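Local atomic coordinates of GCN5-related N-acetyltransferase (Kribbella flavida, PDB entry 4H89), a protein that probably transfers acyl groups, most likely acetyl from acetyl-CoA, as a member of the GCN5-related N-acetyltransferase (GNAT) family, its substrate being unknown. Residues A[20-25]-A[49-54]; A[62-65]-A[71-74]; A[92-97]-A[111-116]; A[136-141]-A[165-170]. All coordinates share one frame; numbering follows the deposited sequence. Where two conformers were deposited one is given.

Interaction 1. Residues A[20-25]-A[49-54]; sequences PAILPF and SLWMTP
Ile-22 of helix 19-32 and Trp-51, the last residue of helix 44-51, mark the closest approach of the two backbones, with their CA atoms 9.2 Å apart, and side chains alone fill the interval. Ile-22 points at the other segment and splits its two branches between two neighbours. With CG2 anti to the backbone N, this methyl rests against the pyrrole part of the Trp-51 indole, 3.9 Å from both NE1 and CD1 of Trp-51, and comes in obliquely to the ring. The other branch ends at CD1, which lies 4.1 Å from SE of Met-52, a selenomethionine. Met-52 is where the chain leaves helical geometry; the bend of its side chain at chi2 (-59°) brings the selenium toward Ile-22. A single beta-branched residue thus serves two partners that are adjacent in sequence. The indole N-H is spent elsewhere, on Ser-75 OG, so the contact with Ile-22 is one of van der Waals touch alone. The pair of helices before the first hairpin is a hallmark of the GNAT fold, and here both lean on its sheet: Ile-22 also touches Val-64 of strand 61-66, while Trp-51 reaches Met-95 of strand 89-96.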
loop_
_atom_site.group_PDB
_atom_site.type_symbol
_atom_site.label_atom_id
_atom_site.label_comp_id
_atom_site.label_asym_id
_atom_site.label_seq_id
_atom_site.Cartn_x
_atom_site.Cartn_y
_atom_site.Cartn_z
ATOM N N PRO A 20 15.613 -20.007 5.197
ATOM C CA PRO A 20 14.857 -21.213 5.516
ATOM C C PRO A 20 14.223 -21.257 6.866
ATOM O O PRO A 20 13.204 -21.896 7.016
ATOM C CB PRO A 20 15.896 -22.343 5.320
ATOM C CG PRO A 20 16.845 -21.779 4.327
ATOM C CD PRO A 20 16.961 -20.344 4.718
ATOM N N ALA A 21 14.780 -20.550 7.850
ATOM C CA ALA A 21 14.183 -20.470 9.174
ATOM C C ALA A 21 13.052 -19.475 9.222
ATOM O O ALA A 21 12.131 -19.604 10.028
ATOM C CB ALA A 21 15.253 -20.087 10.182
ATOM N N ILE A 22 13.068 -18.467 8.354
ATOM C CA ILE A 22 12.021 -17.434 8.298
ATOM C C ILE A 22 10.778 -17.889 7.551
ATOM O O ILE A 22 9.644 -17.583 7.931
ATOM C CB ILE A 22 12.588 -16.137 7.648
ATOM C CG1 ILE A 22 13.766 -15.622 8.469
ATOM C CG2 ILE A 22 11.481 -15.072 7.515
ATOM C CD1 ILE A 22 14.565 -14.569 7.754
ATOM N N LEU A 23 10.974 -18.637 6.479
ATOM C CA LEU A 23 9.886 -19.144 5.614
ATOM C C LEU A 23 8.713 -19.763 6.393
ATOM O O LEU A 23 7.579 -19.404 6.137
ATOM C CB LEU A 23 10.469 -20.100 4.550
ATOM C CG LEU A 23 9.442 -20.822 3.677
ATOM C CD1 LEU A 23 8.633 -19.870 2.824
ATOM C CD2 LEU A 23 10.173 -21.820 2.780
ATOM N N PRO A 24 8.983 -20.671 7.349
ATOM C CA PRO A 24 7.825 -21.204 8.089
ATOM C C PRO A 24 7.038 -20.180 8.852
ATOM O O PRO A 24 5.836 -20.389 9.065
ATOM C CB PRO A 24 8.422 -22.293 8.997
ATOM C CG PRO A 24 9.900 -22.234 8.845
ATOM C CD PRO A 24 10.250 -21.329 7.708
ATOM N N PHE A 25 7.659 -19.079 9.295
ATOM C CA PHE A 25 6.874 -18.023 9.959
ATOM C C PHE A 25 5.873 -17.428 9.036
ATOM O O PHE A 25 4.754 -17.155 9.413
ATOM C CB PHE A 25 7.718 -16.824 10.438
ATOM C CG PHE A 25 8.903 -17.161 11.281
ATOM C CD1 PHE A 25 8.996 -18.360 11.948
ATOM C CD2 PHE A 25 9.937 -16.218 11.396
ATOM C CE1 PHE A 25 10.104 -18.664 12.701
ATOM C CE2 PHE A 25 11.065 -16.529 12.131
ATOM C CZ PHE A 25 11.132 -17.742 12.809
ATOM N N SER A 49 11.623 -13.066 -2.119
ATOM C CA SER A 49 11.797 -11.770 -2.785
ATOM C C SER A 49 11.069 -10.640 -2.063
ATOM O O SER A 49 11.579 -9.499 -2.015
ATOM C CB SER A 49 11.329 -11.853 -4.222
ATOM O OG SER A 49 12.330 -12.552 -4.959
ATOM N N LEU A 50 9.888 -10.927 -1.518
ATOM C CA LEU A 50 9.127 -9.910 -0.825
ATOM C C LEU A 50 9.775 -9.576 0.508
ATOM O O LEU A 50 9.713 -8.431 0.943
ATOM C CB LEU A 50 7.698 -10.369 -0.607
ATOM C CG LEU A 50 6.794 -10.350 -1.846
ATOM C CD1 LEU A 50 5.368 -10.626 -1.401
ATOM C CD2 LEU A 50 6.842 -9.025 -2.626
ATOM N N TRP A 51 10.423 -10.559 1.135
ATOM C CA TRP A 51 10.897 -10.406 2.507
ATOM C C TRP A 51 12.369 -10.011 2.677
ATOM O O TRP A 51 12.701 -9.127 3.476
ATOM C CB TRP A 51 10.614 -11.703 3.294
ATOM C CG TRP A 51 10.808 -11.467 4.737
ATOM C CD1 TRP A 51 11.895 -11.760 5.481
ATOM C CD2 TRP A 51 9.880 -10.822 5.590
ATOM N NE1 TRP A 51 11.729 -11.281 6.754
ATOM C CE2 TRP A 51 10.485 -10.707 6.848
ATOM C CE3 TRP A 51 8.599 -10.305 5.403
ATOM C CZ2 TRP A 51 9.833 -10.129 7.937
ATOM C CZ3 TRP A 51 7.954 -9.711 6.483
ATOM C CH2 TRP A 51 8.585 -9.614 7.723
HETATM N N MSE A 52 13.261 -10.712 2.013
HETATM C CA MSE A 52 14.687 -10.471 2.041
HETATM C C MSE A 52 14.968 -9.257 1.203
HETATM O O MSE A 52 14.317 -9.020 0.199
HETATM C CB MSE A 52 15.456 -11.684 1.505
HETATM C CG MSE A 52 15.248 -12.956 2.304
HETATM SE SE MSE A 52 15.717 -12.961 4.188
HETATM C CE MSE A 52 17.562 -13.064 3.884
ATOM N N THR A 53 15.911 -8.439 1.680
ATOM C CA THR A 53 16.271 -7.165 1.052
ATOM C C THR A 53 17.507 -7.348 0.233
ATOM O O THR A 53 18.579 -7.672 0.782
ATOM C CB THR A 53 16.655 -6.109 2.114
ATOM O OG1 THR A 53 15.548 -5.840 2.896
ATOM C CG2 THR A 53 17.067 -4.833 1.440
ATOM N N PRO A 54 17.386 -7.163 -1.083
ATOM C CA PRO A 54 18.577 -7.185 -1.946
ATOM C C PRO A 54 19.386 -5.886 -1.856
ATOM O O PRO A 54 18.832 -4.805 -1.646
ATOM C CB PRO A 54 17.986 -7.369 -3.331
ATOM C CG PRO A 54 16.605 -6.856 -3.281
ATOM C CD PRO A 54 16.153 -6.912 -1.846
#

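Interaction 2. Residues A[62-65]-A[71-74]; sequences TTVA and TVLG
Ala-65 and Gly-74 meet through two flat carbonyl groups that are approached in different ways. The Gly-74 carbonyl receives Ala-65 N from above its plane, 48° out of it, at 2.9 Å between Ala-65 N and Gly-74 O. The Ala-65 carbonyl is approached nearly end-on: Leu-73 N lies 2.7 Å from Ala-65 O with a C=O...N angle of 159°, and its N-H points almost straight at the oxygen. The CA of Val-64 adds a CA-H...O contact to Gly-74 O at 3.3 Å. Leu-73 and Gly-74 both stand opposite Ala-65, which defines a classic beta bulge in the hairpin of strands 61-66 and 72-80; Leu-73, with its near-helical backbone, supplies the turn of the extra residue. The two short segments run far from antiparallel where the bulge lies. On one face of the sheet Val-64 and Val-72 cross at about a right angle, CG1 of Val-64 lying 4.0 Å from CG1 of Val-72. The Val-72 methyl gets there by standing anti to its own N (chi1 174°). Helix 19-32 lies over Val-72 through Ala-21 and Phe-25, whereas the methyl of Ala-65 faces Val-105 and Leu-109 of helix 105-119.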
loop_
_atom_site.group_PDB
_atom_site.type_symbol
_atom_site.label_atom_id
_atom_site.label_comp_id
_atom_site.label_asym_id
_atom_site.label_seq_id
_atom_site.Cartn_x
_atom_site.Cartn_y
_atom_site.Cartn_z
ATOM N N THR A 62 16.629 -6.078 6.103
ATOM C CA THR A 62 15.934 -7.208 6.743
ATOM C C THR A 62 16.778 -7.659 7.898
ATOM O O THR A 62 18.001 -7.794 7.773
ATOM C CB THR A 62 15.709 -8.328 5.737
ATOM O OG1 THR A 62 15.020 -7.811 4.601
ATOM C CG2 THR A 62 14.951 -9.512 6.339
ATOM N N THR A 63 16.126 -7.905 9.034
ATOM C CA THR A 63 16.776 -8.361 10.247
ATOM C C THR A 63 16.205 -9.681 10.723
ATOM O O THR A 63 15.102 -10.059 10.318
ATOM C CB THR A 63 16.608 -7.358 11.388
ATOM O OG1 THR A 63 15.225 -7.212 11.674
ATOM C CG2 THR A 63 17.199 -6.015 11.006
ATOM N N VAL A 64 16.977 -10.323 11.589
ATOM C CA VAL A 64 16.488 -11.470 12.367
ATOM C C VAL A 64 16.728 -11.192 13.835
ATOM O O VAL A 64 17.704 -10.517 14.202
ATOM C CB VAL A 64 17.097 -12.824 11.972
ATOM C CG1 VAL A 64 16.569 -13.281 10.643
ATOM C CG2 VAL A 64 18.615 -12.769 12.001
ATOM N N ALA A 65 15.858 -11.759 14.667
ATOM C CA ALA A 65 16.093 -11.853 16.107
ATOM C C ALA A 65 16.548 -13.302 16.352
ATOM O O ALA A 65 15.889 -14.246 15.901
ATOM C CB ALA A 65 14.822 -11.623 16.843
ATOM N N THR A 71 19.592 -19.481 16.942
ATOM C CA THR A 71 18.276 -19.850 16.416
ATOM C C THR A 71 17.414 -18.619 16.131
ATOM O O THR A 71 17.280 -17.778 16.964
ATOM C CB THR A 71 17.533 -20.699 17.440
ATOM O OG1 THR A 71 18.341 -21.834 17.780
ATOM C CG2 THR A 71 16.209 -21.207 16.920
ATOM N N VAL A 72 16.878 -18.551 14.927
ATOM C CA VAL A 72 16.051 -17.446 14.507
ATOM C C VAL A 72 14.690 -17.545 15.191
ATOM O O VAL A 72 13.982 -18.551 15.035
ATOM C CB VAL A 72 15.896 -17.431 12.984
ATOM C CG1 VAL A 72 14.918 -16.368 12.534
ATOM C CG2 VAL A 72 17.249 -17.226 12.335
ATOM N N LEU A 73 14.297 -16.465 15.875
ATOM C CA LEU A 73 13.041 -16.368 16.625
ATOM C C LEU A 73 12.018 -15.455 15.942
ATOM O O LEU A 73 10.871 -15.431 16.307
ATOM C CB LEU A 73 13.332 -15.786 17.996
ATOM C CG LEU A 73 14.386 -16.530 18.814
ATOM C CD1 LEU A 73 14.596 -15.801 20.138
ATOM C CD2 LEU A 73 13.967 -17.965 19.062
ATOM N N GLY A 74 12.477 -14.646 14.997
ATOM C CA GLY A 74 11.637 -13.669 14.345
ATOM C C GLY A 74 12.430 -12.884 13.309
ATOM O O GLY A 74 13.658 -13.017 13.226
#

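Interaction 3. Residues A[92-97]-A[111-116]; sequences ASFMVA and QDMIDW
Ala-92 opens the contact, its methyl directed at Met-113 on helix 105-119. Three atoms of this selenomethionine curl round the single CB: CG of Met-113 stands 3.7 Å from Ala-92 CB, and Met-113 SE and CE each lie 4.0 Å from the same carbon. Two torsions explain the wrap. CG of Met-113 is anti to the backbone N (chi1 -179°), which sends the chain out from the helix, and a bend at chi2 of -86° then turns the selenium across the alanine. The CA atoms of Ala-92 and Met-113 are 7.7 Å apart. After Ser-93, which faces the other side of the sheet, Phe-94 returns to the helix side and completes the contact from further along: its CZ lies 4.2 Å from Met-113 CB, so the root of the selenomethionine meets the rim of the ring, near its plane. Met-95 alternates again, toward helix 19-32. The strand and helix are the first two elements of a right-handed beta-alpha-beta unit completed by strand 124-131, a central piece of the GNAT fold. In this setting Met-113 also touches Met-78 of strand 72-80, Phe-94 continues along helix 105-119 to Leu-109 and Cys-110, and Asp-112 forms a salt bridge with Arg-61 at the start of strand 61-66.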
loop_
_atom_site.group_PDB
_atom_site.type_symbol
_atom_site.label_atom_id
_atom_site.label_comp_id
_atom_site.label_asym_id
_atom_site.label_seq_id
_atom_site.Cartn_x
_atom_site.Cartn_y
_atom_site.Cartn_z
ATOM N N ALA A 92 7.512 -1.037 7.782
ATOM C CA ALA A 92 8.111 -2.278 8.155
ATOM C C ALA A 92 7.035 -3.313 8.376
ATOM O O ALA A 92 5.863 -3.000 8.589
ATOM C CB ALA A 92 8.922 -2.108 9.440
ATOM N N SER A 93 7.470 -4.563 8.328
ATOM C CA SER A 93 6.690 -5.736 8.682
ATOM C C SER A 93 7.482 -6.627 9.628
ATOM O O SER A 93 8.694 -6.631 9.591
ATOM C CB SER A 93 6.360 -6.543 7.407
ATOM O OG SER A 93 5.626 -5.771 6.477
ATOM N N PHE A 94 6.740 -7.367 10.463
ATOM C CA PHE A 94 7.321 -8.193 11.514
ATOM C C PHE A 94 6.717 -9.574 11.524
ATOM O O PHE A 94 5.501 -9.721 11.345
ATOM C CB PHE A 94 7.084 -7.545 12.901
ATOM C CG PHE A 94 7.626 -6.157 12.979
ATOM C CD1 PHE A 94 8.939 -5.938 13.335
ATOM C CD2 PHE A 94 6.862 -5.060 12.617
ATOM C CE1 PHE A 94 9.479 -4.657 13.319
ATOM C CE2 PHE A 94 7.403 -3.783 12.601
ATOM C CZ PHE A 94 8.692 -3.571 12.990
HETATM N N MSE A 95 7.571 -10.566 11.768
HETATM C CA MSE A 95 7.104 -11.941 11.991
HETATM C C MSE A 95 7.856 -12.499 13.137
HETATM O O MSE A 95 9.058 -12.487 13.177
HETATM C CB MSE A 95 7.375 -12.806 10.781
HETATM C CG MSE A 95 6.692 -12.169 9.589
HETATM SE SE MSE A 95 6.719 -13.459 8.148
HETATM C CE MSE A 95 4.892 -13.157 7.530
ATOM N N VAL A 96 7.118 -13.006 14.097
ATOM C CA VAL A 96 7.686 -13.673 15.271
ATOM C C VAL A 96 7.192 -15.121 15.315
ATOM O O VAL A 96 6.005 -15.381 15.196
ATOM C CB VAL A 96 7.284 -12.942 16.558
ATOM C CG1 VAL A 96 7.800 -13.667 17.786
ATOM C CG2 VAL A 96 7.794 -11.495 16.550
ATOM N N ALA A 97 8.109 -16.050 15.510
ATOM C CA ALA A 97 7.756 -17.463 15.658
ATOM C C ALA A 97 6.739 -17.670 16.744
ATOM O O ALA A 97 6.842 -17.085 17.791
ATOM C CB ALA A 97 9.013 -18.282 15.967
ATOM N N GLN A 111 11.943 -1.913 17.989
ATOM C CA GLN A 111 12.855 -0.890 18.477
ATOM C C GLN A 111 14.081 -0.768 17.574
ATOM O O GLN A 111 14.542 0.321 17.263
ATOM C CB GLN A 111 13.283 -1.159 19.908
ATOM C CG GLN A 111 14.147 -0.048 20.494
ATOM C CD GLN A 111 13.390 1.274 20.573
ATOM O OE1 GLN A 111 12.329 1.312 21.149
ATOM N NE2 GLN A 111 13.864 2.301 19.881
ATOM N N ASP A 112 14.629 -1.902 17.175
ATOM C CA ASP A 112 15.766 -1.908 16.265
ATOM C C ASP A 112 15.397 -1.209 14.942
ATOM O O ASP A 112 16.187 -0.451 14.386
ATOM C CB ASP A 112 16.261 -3.337 16.007
ATOM C CG ASP A 112 17.385 -3.360 15.007
ATOM O OD1 ASP A 112 18.561 -3.148 15.399
ATOM O OD2 ASP A 112 17.048 -3.563 13.831
HETATM N N MSE A 113 14.195 -1.468 14.445
HETATM C CA MSE A 113 13.715 -0.826 13.221
HETATM C C MSE A 113 13.582 0.700 13.401
HETATM O O MSE A 113 13.991 1.464 12.505
HETATM C CB MSE A 113 12.385 -1.491 12.819
HETATM C CG MSE A 113 11.755 -0.951 11.540
HETATM SE SE MSE A 113 10.665 0.591 11.794
HETATM C CE MSE A 113 10.969 1.308 10.133
ATOM N N ILE A 114 13.078 1.138 14.536
ATOM C CA ILE A 114 12.944 2.571 14.797
ATOM C C ILE A 114 14.321 3.204 14.845
ATOM O O ILE A 114 14.519 4.298 14.281
ATOM C CB ILE A 114 12.220 2.790 16.166
ATOM C CG1 ILE A 114 10.750 2.424 16.051
ATOM C CG2 ILE A 114 12.378 4.236 16.666
ATOM C CD1 ILE A 114 10.009 2.238 17.368
ATOM N N ASP A 115 15.271 2.549 15.489
ATOM C CA ASP A 115 16.647 3.075 15.572
ATOM C C ASP A 115 17.271 3.170 14.178
ATOM O O ASP A 115 17.902 4.196 13.810
ATOM C CB ASP A 115 17.529 2.239 16.487
ATOM C CG ASP A 115 17.073 2.232 17.948
ATOM O OD1 ASP A 115 16.189 3.012 18.321
ATOM O OD2 ASP A 115 17.601 1.386 18.686
ATOM N N TRP A 116 17.050 2.153 13.362
ATOM C CA TRP A 116 17.532 2.157 11.989
ATOM C C TRP A 116 16.921 3.301 11.203
ATOM O O TRP A 116 17.627 4.016 10.498
ATOM C CB TRP A 116 17.198 0.799 11.325
ATOM C CG TRP A 116 17.370 0.764 9.831
ATOM C CD1 TRP A 116 18.532 0.510 9.159
ATOM C CD2 TRP A 116 16.370 1.009 8.848
ATOM N NE1 TRP A 116 18.309 0.567 7.805
ATOM C CE2 TRP A 116 17.003 0.900 7.578
ATOM C CE3 TRP A 116 15.011 1.310 8.894
ATOM C CZ2 TRP A 116 16.299 1.020 6.372
ATOM C CZ3 TRP A 116 14.304 1.488 7.690
ATOM C CH2 TRP A 116 14.955 1.331 6.450
#

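Interaction 4. Residues A[136-141]-A[165-170]; sequences VAVKLW and GLHVMH
Met-169, Val-138 and His-167 carry the contact by which helix 135-143 packs on strand 164-172, the last strand of the GNAT fold, inserted between strands 124-131 and 147-155. Helix and strand segments run in nearly the same direction, 23° apart, with 10.8 Å between axes, a gap bridged by alternate strand residues. Met-169, a selenomethionine, has the most surface buried. Its chi1 and extended chi2 bring the selenium beside Trp-141, and the bend at chi3 (73°) then turns CE toward the helix backbone. SE meets the edge of the indole, 3.8 Å from CD1 of Trp-141; seen from the centroid of the five-membered ring it lies 84° off the normal, a Met-aromatic contact with selenium in place of sulfur, made in the ring plane. Val-138 works with both of its methyls. CG1 turns to Met-169, 4.2 Å from its CE, while CG2 touches the edge of the His-167 imidazole close to the ring plane, 3.8 Å from CD2 of His-167. The imidazole's ND1 is already bonded to Thr-151 OG1 on the adjoining strand, which helps hold the ring's rotation. Val-168, between His-167 and Met-169, faces the other way and packs on Val-152 of the second subunit. Beyond the selenium, CE of Met-169 abuts the helix at two places, 3.9 Å from the carbonyl O of Val-138 and 4.1 Å from CB of Trp-141.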
loop_
_atom_site.group_PDB
_atom_site.type_symbol
_atom_site.label_atom_id
_atom_site.label_comp_id
_atom_site.label_asym_id
_atom_site.label_seq_id
_atom_site.Cartn_x
_atom_site.Cartn_y
_atom_site.Cartn_z
ATOM N N VAL A 136 -2.343 -7.409 20.603
ATOM C CA VAL A 136 -0.977 -7.472 21.129
ATOM C C VAL A 136 -0.048 -6.565 20.324
ATOM O O VAL A 136 0.757 -5.819 20.885
ATOM C CB VAL A 136 -0.415 -8.896 21.173
ATOM C CG1 VAL A 136 1.021 -8.875 21.646
ATOM C CG2 VAL A 136 -1.246 -9.716 22.134
ATOM N N ALA A 137 -0.177 -6.628 19.014
ATOM C CA ALA A 137 0.617 -5.790 18.128
ATOM C C ALA A 137 0.241 -4.318 18.303
ATOM O O ALA A 137 1.098 -3.480 18.420
ATOM C CB ALA A 137 0.459 -6.221 16.682
ATOM N N VAL A 138 -1.049 -4.011 18.271
ATOM C CA VAL A 138 -1.508 -2.652 18.403
ATOM C C VAL A 138 -0.940 -2.018 19.654
ATOM O O VAL A 138 -0.380 -0.931 19.618
ATOM C CB VAL A 138 -3.050 -2.520 18.364
ATOM C CG1 VAL A 138 -3.446 -1.075 18.551
ATOM C CG2 VAL A 138 -3.606 -2.996 17.015
ATOM N N LYS A 139 -1.125 -2.668 20.793
ATOM C CA LYS A 139 -0.661 -2.140 22.056
ATOM C C LYS A 139 0.856 -2.038 22.105
ATOM O O LYS A 139 1.391 -1.104 22.687
ATOM C CB LYS A 139 -1.228 -2.960 23.219
ATOM C CG LYS A 139 -2.747 -2.745 23.314
ATOM C CD LYS A 139 -3.318 -3.515 24.479
ATOM C CE LYS A 139 -4.838 -3.415 24.527
ATOM N NZ LYS A 139 -5.314 -1.996 24.524
ATOM N N LEU A 140 1.555 -2.996 21.514
ATOM C CA LEU A 140 3.007 -2.953 21.478
ATOM C C LEU A 140 3.456 -1.745 20.659
ATOM O O LEU A 140 4.282 -0.969 21.108
ATOM C CB LEU A 140 3.572 -4.252 20.863
ATOM C CG LEU A 140 5.084 -4.259 20.556
ATOM C CD1 LEU A 140 5.885 -4.055 21.815
ATOM C CD2 LEU A 140 5.500 -5.544 19.851
ATOM N N TRP A 141 2.845 -1.543 19.499
ATOM C CA TRP A 141 3.232 -0.413 18.670
ATOM C C TRP A 141 2.913 0.908 19.388
ATOM O O TRP A 141 3.717 1.840 19.343
ATOM C CB TRP A 141 2.553 -0.434 17.317
ATOM C CG TRP A 141 2.662 -1.636 16.492
ATOM C CD1 TRP A 141 1.701 -2.084 15.567
ATOM C CD2 TRP A 141 3.691 -2.557 16.457
ATOM N NE1 TRP A 141 2.105 -3.194 14.977
ATOM C CE2 TRP A 141 3.339 -3.519 15.473
ATOM C CE3 TRP A 141 4.895 -2.687 17.108
ATOM C CZ2 TRP A 141 4.119 -4.616 15.186
ATOM C CZ3 TRP A 141 5.667 -3.786 16.846
ATOM C CH2 TRP A 141 5.301 -4.736 15.874
ATOM N N GLY A 165 -11.731 -3.982 11.247
ATOM C CA GLY A 165 -10.991 -2.840 10.706
ATOM C C GLY A 165 -9.511 -3.071 10.522
ATOM O O GLY A 165 -8.897 -3.904 11.159
ATOM N N LEU A 166 -8.946 -2.235 9.632
ATOM C CA LEU A 166 -7.516 -2.118 9.463
ATOM C C LEU A 166 -7.068 -0.703 9.881
ATOM O O LEU A 166 -7.463 0.266 9.241
ATOM C CB LEU A 166 -7.122 -2.397 8.008
ATOM C CG LEU A 166 -7.234 -3.845 7.511
ATOM C CD1 LEU A 166 -6.864 -3.885 6.035
ATOM C CD2 LEU A 166 -6.341 -4.791 8.338
ATOM N N HIS A 167 -6.267 -0.604 10.940
ATOM C CA HIS A 167 -5.741 0.663 11.376
ATOM C C HIS A 167 -4.621 1.080 10.429
ATOM O O HIS A 167 -3.820 0.234 10.001
ATOM C CB HIS A 167 -5.091 0.546 12.735
ATOM C CG HIS A 167 -5.963 0.174 13.867
ATOM N ND1 HIS A 167 -7.175 0.729 14.177
ATOM C CD2 HIS A 167 -5.680 -0.712 14.844
ATOM C CE1 HIS A 167 -7.603 0.177 15.307
ATOM N NE2 HIS A 167 -6.711 -0.701 15.718
ATOM N N VAL A 168 -4.500 2.389 10.224
ATOM C CA VAL A 168 -3.280 2.978 9.703
ATOM C C VAL A 168 -2.588 3.587 10.913
ATOM O O VAL A 168 -3.222 4.321 11.650
ATOM C CB VAL A 168 -3.615 4.081 8.677
ATOM C CG1 VAL A 168 -2.320 4.741 8.177
ATOM C CG2 VAL A 168 -4.421 3.454 7.534
HETATM N N MSE A 169 -1.327 3.250 11.143
HETATM C CA MSE A 169 -0.598 3.705 12.306
HETATM C C MSE A 169 0.635 4.486 11.871
HETATM O O MSE A 169 1.187 4.256 10.800
HETATM C CB MSE A 169 -0.178 2.588 13.215
HETATM C CG MSE A 169 -1.390 1.767 13.664
HETATM SE SE MSE A 169 -1.082 0.491 15.090
HETATM C CE MSE A 169 -0.889 1.615 16.655
ATOM N N HIS A 170 1.061 5.421 12.709
ATOM C CA HIS A 170 2.123 6.348 12.350
ATOM C C HIS A 170 2.897 6.779 13.567
ATOM O O HIS A 170 2.353 6.896 14.665
ATOM C CB HIS A 170 1.482 7.560 11.701
ATOM C CG HIS A 170 2.422 8.687 11.390
ATOM N ND1 HIS A 170 2.615 9.725 12.264
ATOM C CD2 HIS A 170 3.200 8.958 10.306
ATOM C CE1 HIS A 170 3.451 10.590 11.738
ATOM N NE2 HIS A 170 3.795 10.162 10.545
#

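In the fold
Interactions 1, 2 and 3 form one connected body. Interaction 1 joins interaction 2 through Thr-62, whose OG1 lies 2.7 Å from Thr-53 OG1 and 2.9 Å from Trp-51 O, both probable hydrogen bonds. Interaction 2 continues into interaction 3 across neighbouring strands, with Leu-73 O 2.9 Å from Ala-97 N. Interaction 4 is farther off, its centre about 23 Å from that of interaction 1, and meets interaction 3 where Trp-141 CH2 lies 3.6 Å from Phe-94 CD2. In GNAT relatives acetyl-CoA binds where strands equivalent to 89-96 and 124-131 splay; interactions 3 and 4 probably flank that site, the loop before helix 105-119 resembling the family's pyrophosphate-binding turn.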